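Local structure of CELL division control protein 6 (Pyrobaculum aerophilum, 1FNN) at residues V117-L120 with R121-L125; I91-I94 with A95-L98; Y338-D341 with L342-K345; R328-V331 with H332-W336. The protein binds ADP and magnesium through its AAA+ ATPase module and is probably involved in regulating the initiation of DNA replication. All coordinates share one frame; numbering follows the deposited sequence.

Contact 1 (V117-L120 with R121-L125)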
# COMPACT_ATOMS: atom_id res chain seq x y z
N VAL A 117 -22.97 -12.30 24.21
CA VAL A 117 -22.49 -12.18 25.60
C VAL A 117 -22.62 -13.49 26.35
O VAL A 117 -21.76 -13.90 27.13
CB VAL A 117 -23.26 -11.04 26.31
CG1 VAL A 117 -23.04 -11.06 27.80
CG2 VAL A 117 -22.84 -9.70 25.70
N GLU A 118 -23.79 -14.15 26.24
CA GLU A 118 -23.97 -15.43 26.96
C GLU A 118 -22.91 -16.46 26.62
O GLU A 118 -22.25 -17.13 27.46
CB GLU A 118 -25.37 -15.97 26.57
CG GLU A 118 -25.63 -17.35 27.20
CD GLU A 118 -26.77 -18.04 26.48
OE1 GLU A 118 -27.88 -17.47 26.41
OE2 GLU A 118 -26.59 -19.17 25.97
N HIS A 119 -22.67 -16.61 25.31
CA HIS A 119 -21.64 -17.59 24.89
C HIS A 119 -20.26 -17.21 25.40
O HIS A 119 -19.55 -18.07 25.95
CB HIS A 119 -21.65 -17.75 23.36
CG HIS A 119 -22.60 -18.81 22.88
ND1 HIS A 119 -22.16 -20.08 22.54
CD2 HIS A 119 -23.95 -18.79 22.69
CE1 HIS A 119 -23.21 -20.80 22.16
NE2 HIS A 119 -24.30 -20.04 22.24
N LEU A 120 -19.87 -15.92 25.33
CA LEU A 120 -18.54 -15.52 25.83
C LEU A 120 -18.37 -15.81 27.31
O LEU A 120 -17.38 -16.32 27.82
CB LEU A 120 -18.34 -14.01 25.56
CG LEU A 120 -18.13 -13.56 24.10
CD1 LEU A 120 -18.10 -12.03 24.01
CD2 LEU A 120 -16.86 -14.18 23.50
N ARG A 121 -19.44 -15.51 28.07
CA ARG A 121 -19.49 -15.75 29.50
C ARG A 121 -19.59 -17.21 29.88
O ARG A 121 -18.71 -17.72 30.59
CB ARG A 121 -20.71 -15.02 30.10
CG ARG A 121 -20.87 -15.26 31.59
CD ARG A 121 -22.04 -14.43 32.15
NE ARG A 121 -21.82 -14.28 33.58
CZ ARG A 121 -22.11 -13.24 34.35
NH1 ARG A 121 -22.67 -12.14 33.87
NH2 ARG A 121 -21.81 -13.33 35.64
N GLU A 122 -20.57 -17.93 29.33
CA GLU A 122 -20.77 -19.32 29.76
C GLU A 122 -19.74 -20.30 29.27
O GLU A 122 -19.56 -21.40 29.81
CB GLU A 122 -22.17 -19.76 29.29
CG GLU A 122 -23.27 -18.86 29.85
CD GLU A 122 -23.19 -18.60 31.34
OE1 GLU A 122 -22.48 -19.36 32.04
OE2 GLU A 122 -23.84 -17.65 31.84
N ARG A 123 -19.05 -19.95 28.17
CA ARG A 123 -17.99 -20.83 27.66
C ARG A 123 -16.65 -20.27 28.12
O ARG A 123 -15.63 -20.82 27.73
CB ARG A 123 -18.12 -20.98 26.15
CG ARG A 123 -19.25 -21.91 25.69
CD ARG A 123 -19.65 -21.73 24.24
NE ARG A 123 -18.55 -21.88 23.28
CZ ARG A 123 -18.50 -21.39 22.06
NH1 ARG A 123 -17.41 -21.63 21.32
NH2 ARG A 123 -19.48 -20.67 21.53
N ASP A 124 -16.66 -19.19 28.88
CA ASP A 124 -15.45 -18.55 29.40
C ASP A 124 -14.45 -18.29 28.25
O ASP A 124 -13.33 -18.75 28.30
CB ASP A 124 -14.82 -19.45 30.46
CG ASP A 124 -13.66 -18.77 31.18
OD1 ASP A 124 -13.72 -17.55 31.38
OD2 ASP A 124 -12.66 -19.42 31.56
N LEU A 125 -14.89 -17.49 27.28
CA LEU A 125 -14.10 -17.27 26.08
C LEU A 125 -13.53 -15.85 26.14
O LEU A 125 -14.01 -15.03 26.92
CB LEU A 125 -14.95 -17.31 24.80
CG LEU A 125 -15.74 -18.59 24.52
CD1 LEU A 125 -16.75 -18.34 23.40
CD2 LEU A 125 -14.81 -19.76 24.24
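Arg123 reaches back one helical turn to His119, where its NH2 gives a hydrogen bond to ND1 of the imidazole (2.9 Å, N-H...N angle 162°). The ring nitrogen lies in the guanidinium plane, while NH2 stands 23° out of the ring plane; the two flat groups are nearly perpendicular, at 89°. ND1 is thus the accepting nitrogen of the histidine. The other arginine nitrogen, NH1, bonds to the carbonyl of Leu98, so the guanidinium is held at two points, which limits its freedom to turn.

The backbone then closes the helix with a Schellman motif. Asp124 takes a positive phi, its N bonds to Arg121 O (3.0 Å), and Leu125 N meets Leu120 O (2.8 Å) in the carbonyl plane, on a lone pair. Across this reversal Leu120 CD2 touches Leu125 CB at 3.9 Å, the apolar pairing that commonly accompanies such a cap. Leu125 CD1 also sits 3.8 Å above the plane of the Arg123 guanidinium, over its centre. On the outer side Glu118 and Glu122 meet through their CG atoms (3.9 Å), their carboxylates kept apart.

The capped end of helix 109-122 rests against the loop after helix 87-97, with His119 on Ile100 and Pro101. Arg123 and Leu125 touch Arg75 of strand 75-80, and Asp124 forms a salt bridge with Arg159.

Contact 2 (I91-I94 with A95-L98)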
# COMPACT_ATOMS: atom_id res chain seq x y z
N ILE A 91 -22.35 -9.82 13.12
CA ILE A 91 -22.65 -10.77 14.20
C ILE A 91 -22.69 -12.19 13.69
O ILE A 91 -22.29 -13.14 14.39
CB ILE A 91 -23.95 -10.37 14.93
CG1 ILE A 91 -23.98 -10.98 16.34
CG2 ILE A 91 -25.19 -10.79 14.17
CD1 ILE A 91 -23.04 -10.28 17.30
N GLY A 92 -23.20 -12.41 12.47
CA GLY A 92 -23.17 -13.71 11.85
C GLY A 92 -21.74 -14.23 11.66
O GLY A 92 -21.47 -15.43 11.87
N GLU A 93 -20.82 -13.38 11.19
CA GLU A 93 -19.44 -13.82 11.00
C GLU A 93 -18.74 -14.05 12.34
O GLU A 93 -18.12 -15.11 12.54
CB GLU A 93 -18.66 -12.84 10.12
CG GLU A 93 -17.19 -13.20 9.92
CD GLU A 93 -16.99 -14.55 9.25
OE1 GLU A 93 -18.02 -15.10 8.78
OE2 GLU A 93 -15.83 -15.04 9.20
N ILE A 94 -19.06 -13.26 13.37
CA ILE A 94 -18.51 -13.49 14.71
C ILE A 94 -19.00 -14.82 15.26
O ILE A 94 -18.28 -15.63 15.83
CB ILE A 94 -18.98 -12.37 15.68
CG1 ILE A 94 -18.23 -11.08 15.33
CG2 ILE A 94 -18.73 -12.70 17.15
CD1 ILE A 94 -18.72 -9.83 16.03
N ALA A 95 -20.32 -15.05 15.07
CA ALA A 95 -20.94 -16.29 15.53
C ALA A 95 -20.36 -17.52 14.86
O ALA A 95 -20.11 -18.60 15.43
CB ALA A 95 -22.45 -16.16 15.22
N ARG A 96 -20.15 -17.40 13.54
CA ARG A 96 -19.50 -18.49 12.82
C ARG A 96 -18.08 -18.70 13.31
O ARG A 96 -17.64 -19.84 13.54
CB ARG A 96 -19.52 -18.14 11.33
CG ARG A 96 -19.12 -19.28 10.41
CD ARG A 96 -18.84 -18.78 9.01
NE ARG A 96 -17.44 -18.77 8.67
CZ ARG A 96 -16.40 -18.23 9.27
NH1 ARG A 96 -16.48 -17.56 10.41
NH2 ARG A 96 -15.18 -18.35 8.76
N SER A 97 -17.35 -17.59 13.52
CA SER A 97 -15.95 -17.76 13.95
C SER A 97 -15.88 -18.34 15.35
O SER A 97 -14.98 -19.11 15.65
CB SER A 97 -15.21 -16.41 13.82
OG SER A 97 -13.99 -16.55 14.58
N LEU A 98 -16.84 -18.10 16.23
CA LEU A 98 -16.93 -18.61 17.59
C LEU A 98 -17.80 -19.87 17.75
O LEU A 98 -18.01 -20.36 18.87
CB LEU A 98 -17.53 -17.49 18.46
CG LEU A 98 -16.66 -16.68 19.42
CD1 LEU A 98 -15.17 -16.70 19.13
CD2 LEU A 98 -17.15 -15.25 19.62
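Glu93 leaves the helix with CG opposite the backbone N (chi1 177°) and then bends at chi2 (61°), which brings its carboxylate over the guanidinium of Arg96, one turn further on. That arginine runs out extended as far as CD before turning at chi3, and the two side chains lie alongside each other, pointing the same way.

The carboxylate meets the face of the guanidinium, its plane inclined 35° to it. OE2 is 2.9 Å from NH1 and 3.2 Å from CZ, and OE1 lies over the same group, displaced toward its rim. No N-H is aimed at the acid, so this salt bridge rests on charge alone.

A second pair also runs along the helix: Ile94 CG2 touches Leu98 CD2 at 3.9 Å, the two chains again side by side. The backbone bonds of this turn are regular, with Ala95 N to Ile91 O at 2.8 Å, Ser97 N to Glu93 O at 2.8 Å and Leu98 N to Ile94 O at 2.9 Å. Ile94 and Leu98 pack on Leu116 of helix 109-122 and on Met127 of strand 127-132, while Glu93 touches Tyr84 and Ile79.

Helix 87-97 is therefore amphipathic here, with an apolar side set against the AAA+ core and a polar side carrying the Glu93-Arg96 pair. Lacking a directed bond, the ion pair probably tolerates some turning of the guanidinium.

Contact 3 (Y338-D341 with L342-K345)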
# COMPACT_ATOMS: atom_id res chain seq x y z
N TYR A 338 14.09 22.33 -16.57
CA TYR A 338 13.09 21.49 -17.24
C TYR A 338 13.01 20.14 -16.50
O TYR A 338 11.91 19.63 -16.38
CB TYR A 338 13.46 21.21 -18.68
CG TYR A 338 13.45 22.45 -19.60
CD1 TYR A 338 14.36 22.49 -20.63
CD2 TYR A 338 12.57 23.49 -19.42
CE1 TYR A 338 14.40 23.59 -21.50
CE2 TYR A 338 12.60 24.60 -20.28
CZ TYR A 338 13.51 24.62 -21.30
OH TYR A 338 13.56 25.71 -22.17
N LEU A 339 14.17 19.58 -16.14
CA LEU A 339 14.10 18.28 -15.43
C LEU A 339 13.35 18.39 -14.11
O LEU A 339 12.52 17.52 -13.77
CB LEU A 339 15.51 17.74 -15.14
CG LEU A 339 15.49 16.36 -14.44
CD1 LEU A 339 14.77 15.34 -15.34
CD2 LEU A 339 16.93 16.00 -14.17
N ASN A 340 13.61 19.47 -13.36
CA ASN A 340 12.84 19.74 -12.15
C ASN A 340 11.34 19.77 -12.37
O ASN A 340 10.59 19.28 -11.53
CB ASN A 340 13.21 21.13 -11.62
CG ASN A 340 13.96 20.90 -10.32
OD1 ASN A 340 13.24 20.64 -9.35
ND2 ASN A 340 15.27 21.02 -10.44
N ASP A 341 10.91 20.46 -13.45
CA ASP A 341 9.48 20.54 -13.75
C ASP A 341 8.91 19.18 -14.13
O ASP A 341 7.82 18.76 -13.71
CB ASP A 341 9.26 21.59 -14.88
CG ASP A 341 7.81 21.79 -15.20
OD1 ASP A 341 7.02 22.28 -14.37
OD2 ASP A 341 7.35 21.46 -16.31
N LEU A 342 9.61 18.42 -14.97
CA LEU A 342 9.11 17.08 -15.37
C LEU A 342 9.03 16.18 -14.13
O LEU A 342 8.04 15.46 -13.96
CB LEU A 342 10.09 16.48 -16.39
CG LEU A 342 10.15 17.14 -17.78
CD1 LEU A 342 11.35 16.57 -18.55
CD2 LEU A 342 8.84 16.93 -18.58
N ARG A 343 9.99 16.31 -13.22
CA ARG A 343 9.92 15.52 -11.98
C ARG A 343 8.72 15.93 -11.12
O ARG A 343 7.95 15.11 -10.63
CB ARG A 343 11.18 15.74 -11.15
CG ARG A 343 11.29 14.89 -9.88
CD ARG A 343 12.28 15.55 -8.92
NE ARG A 343 11.55 16.47 -8.06
CZ ARG A 343 11.49 17.78 -7.99
NH1 ARG A 343 12.17 18.58 -8.78
NH2 ARG A 343 10.71 18.34 -7.08
N GLU A 344 8.50 17.22 -10.96
CA GLU A 344 7.37 17.77 -10.18
C GLU A 344 6.05 17.31 -10.73
O GLU A 344 5.09 17.00 -9.99
CB GLU A 344 7.50 19.30 -10.23
CG GLU A 344 7.10 20.07 -8.99
CD GLU A 344 8.18 19.86 -7.93
OE1 GLU A 344 9.23 19.31 -8.33
OE2 GLU A 344 7.99 20.23 -6.75
N LYS A 345 5.95 17.18 -12.07
CA LYS A 345 4.71 16.71 -12.66
C LYS A 345 4.57 15.19 -12.66
O LYS A 345 3.58 14.69 -13.19
CB LYS A 345 4.56 17.25 -14.10
CG LYS A 345 4.53 18.80 -14.05
CD LYS A 345 4.34 19.41 -15.43
CE LYS A 345 3.94 20.90 -15.22
NZ LYS A 345 3.74 21.42 -16.61
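The Asn340 amide and the Arg343 guanidinium stand almost perpendicular, their planes 85° apart, and meet at an edge without stacking. OD1 comes up to NH1 close to the guanidinium plane; it lies only 2.4 Å from NH1, shorter than a normal hydrogen bond, so the detail of this contact is doubtful. Arg343 reaches the site because its chain bends at chi3 (90°), bringing the guanidinium back beside Asn340, one turn earlier. The other amino group, NH2, is turned toward Glu344 OE1, but that approach too is modelled too short to be trusted in detail.

A second polar pair, Asp341 and Lys345, is spaced four residues along the helix. The acid has CG anti to its own N (chi1 -177°) and the lysine is extended beyond CG, yet OD2 and NZ remain 3.6 Å apart: a long salt bridge, made less certain by the unsure place of OD2, which is close to Glu290. The lysine methylene does more of the touching, with CE 3.5 Å from OD1. With an alanine at Asp341, the lysine would probably lose this loosely held partner and the carboxylate its CE leans on, and its chain would be freer to swing. In the backbone, Lys345 N bonds to Asp341 O (2.9 Å).

The buried side of helix 332-344 faces the rest of the winged helix domain: Leu339 packs on Phe293 of helix 288-304 and Thr350 of strand 349-352, Leu342 on Glu290 and Ile347.

Contact 4 (R328-V331 with H332-W336)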
# COMPACT_ATOMS: atom_id res chain seq x y z
N ARG A 328 18.23 25.33 -31.74
CA ARG A 328 19.53 25.43 -31.06
C ARG A 328 19.24 24.92 -29.63
O ARG A 328 18.20 25.33 -29.08
CB ARG A 328 19.99 26.89 -30.90
CG ARG A 328 19.23 27.79 -31.84
CD ARG A 328 20.00 28.39 -32.98
NE ARG A 328 20.25 29.78 -32.71
CZ ARG A 328 20.38 30.88 -33.42
NH1 ARG A 328 20.31 30.95 -34.73
NH2 ARG A 328 20.61 32.01 -32.74
N PRO A 329 20.18 24.22 -29.07
CA PRO A 329 19.97 23.65 -27.73
C PRO A 329 20.08 24.71 -26.65
O PRO A 329 20.95 25.58 -26.78
CB PRO A 329 21.09 22.62 -27.61
CG PRO A 329 22.17 23.16 -28.51
CD PRO A 329 21.47 23.82 -29.67
N ARG A 330 19.24 24.64 -25.64
CA ARG A 330 19.31 25.49 -24.49
C ARG A 330 20.50 25.02 -23.64
O ARG A 330 21.00 23.92 -23.79
CB ARG A 330 18.03 25.52 -23.64
CG ARG A 330 16.81 25.99 -24.45
CD ARG A 330 17.03 27.49 -24.83
NE ARG A 330 15.95 27.90 -25.74
CZ ARG A 330 14.75 28.26 -25.30
NH1 ARG A 330 13.82 28.63 -26.17
NH2 ARG A 330 14.44 28.28 -24.01
N VAL A 331 20.77 25.87 -22.67
CA VAL A 331 21.99 25.65 -21.86
C VAL A 331 21.71 24.71 -20.70
O VAL A 331 20.62 24.74 -20.12
CB VAL A 331 22.40 27.09 -21.46
CG1 VAL A 331 21.86 27.50 -20.12
CG2 VAL A 331 23.86 27.31 -21.72
N HIS A 332 22.77 24.12 -20.16
CA HIS A 332 22.72 23.21 -19.04
C HIS A 332 21.80 23.63 -17.91
O HIS A 332 20.99 22.81 -17.47
CB HIS A 332 24.16 23.00 -18.53
CG HIS A 332 24.30 21.99 -17.44
ND1 HIS A 332 24.59 20.66 -17.68
CD2 HIS A 332 24.20 22.13 -16.09
CE1 HIS A 332 24.66 20.02 -16.51
NE2 HIS A 332 24.43 20.89 -15.54
N SER A 333 21.87 24.85 -17.38
CA SER A 333 21.03 25.27 -16.26
C SER A 333 19.56 25.33 -16.62
O SER A 333 18.64 25.04 -15.83
CB SER A 333 21.48 26.67 -15.77
OG SER A 333 21.32 27.57 -16.87
N GLN A 334 19.30 25.67 -17.90
CA GLN A 334 17.92 25.61 -18.37
C GLN A 334 17.45 24.14 -18.39
O GLN A 334 16.29 23.83 -18.05
CB GLN A 334 17.87 26.19 -19.80
CG GLN A 334 18.00 27.71 -19.78
CD GLN A 334 17.32 28.34 -20.99
OE1 GLN A 334 16.14 28.10 -21.28
NE2 GLN A 334 18.06 29.15 -21.69
N LEU A 335 18.31 23.21 -18.80
CA LEU A 335 17.82 21.80 -18.86
C LEU A 335 17.44 21.28 -17.48
O LEU A 335 16.57 20.44 -17.22
CB LEU A 335 18.88 20.95 -19.56
CG LEU A 335 19.23 21.40 -21.00
CD1 LEU A 335 20.18 20.44 -21.67
CD2 LEU A 335 17.93 21.56 -21.77
N TRP A 336 18.25 21.69 -16.51
CA TRP A 336 18.06 21.43 -15.10
C TRP A 336 16.73 21.87 -14.58
O TRP A 336 16.02 21.10 -13.89
CB TRP A 336 19.28 22.05 -14.39
CG TRP A 336 19.55 21.14 -13.24
CD1 TRP A 336 20.14 19.91 -13.29
CD2 TRP A 336 19.21 21.40 -11.88
NE1 TRP A 336 20.19 19.37 -12.02
CE2 TRP A 336 19.63 20.28 -11.14
CE3 TRP A 336 18.60 22.47 -11.23
CZ2 TRP A 336 19.46 20.19 -9.76
CZ3 TRP A 336 18.43 22.39 -9.86
CH2 TRP A 336 18.86 21.25 -9.15
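Val331 occupies the N-cap position of helix 332-344, and its carbonyl oxygen takes Leu335 N at 3.1 Å together with a weak hydrogen bond from Gln334 N at 2.7 Å. The side chain just before the cap, Arg330, folds over the first turn toward Gln334. Its bend at chi2 (-66°) turns the guanidinium toward the first helical turn, where NH2 donates to Gln334 OE1 (3.2 Å, N-H...O angle 155°). The oxygen is met at the guanidinium edge, in its plane, and the amide is turned 48° against that plane. Below the polar ends, Arg330 CB lies 3.9 Å from Gln334 CB and Arg330 CD 3.7 Å from Gln334 NE2, so the aliphatic part of the arginine runs across the glutamine. Were Gln334 an alanine, the guanidinium would probably lose this acceptor and the arginine chain the amide it lies across, leaving it freer to turn away from the helix.

The loop and helix 332-344, following helix 311-324, form the turn and last helix of the helix-turn-helix unit of the C-terminal winged helix domain. In such domains the corresponding helix is commonly the one that recognises DNA, a role that remains an inference here.

Val331 CG1 approaches Ser333 OG at 3.3 Å, a contact between methyl and hydroxyl. Leu335 CG sits 3.7 Å from Val331 O and turns its branches inward onto Phe311, Tyr318 and Phe293. His332 bonds through ND1 to Glu315 and meets the Phe311 ring edge to face.

From the N terminus the order is contact 2, contact 1, contact 4, contact 3. Each lies on one unbroken stretch, so each closes no more than a helical turn or cap, and none encloses or crosses another. Contacts 2 and 1 finish the successive helices 87-97 and 109-122 of the AAA+ module; Leu98 CD2 and Leu120 CD2, 4.0 Å apart, add packing between these helix ends. Contacts 4 and 3 lie at the start and at the end of helix 332-344 in the winged helix domain, and Tyr338 packs back on Arg330. The two pairs sit on opposite sides of the chain's centre, contacts 1 and 4 having centres about 75 Å apart.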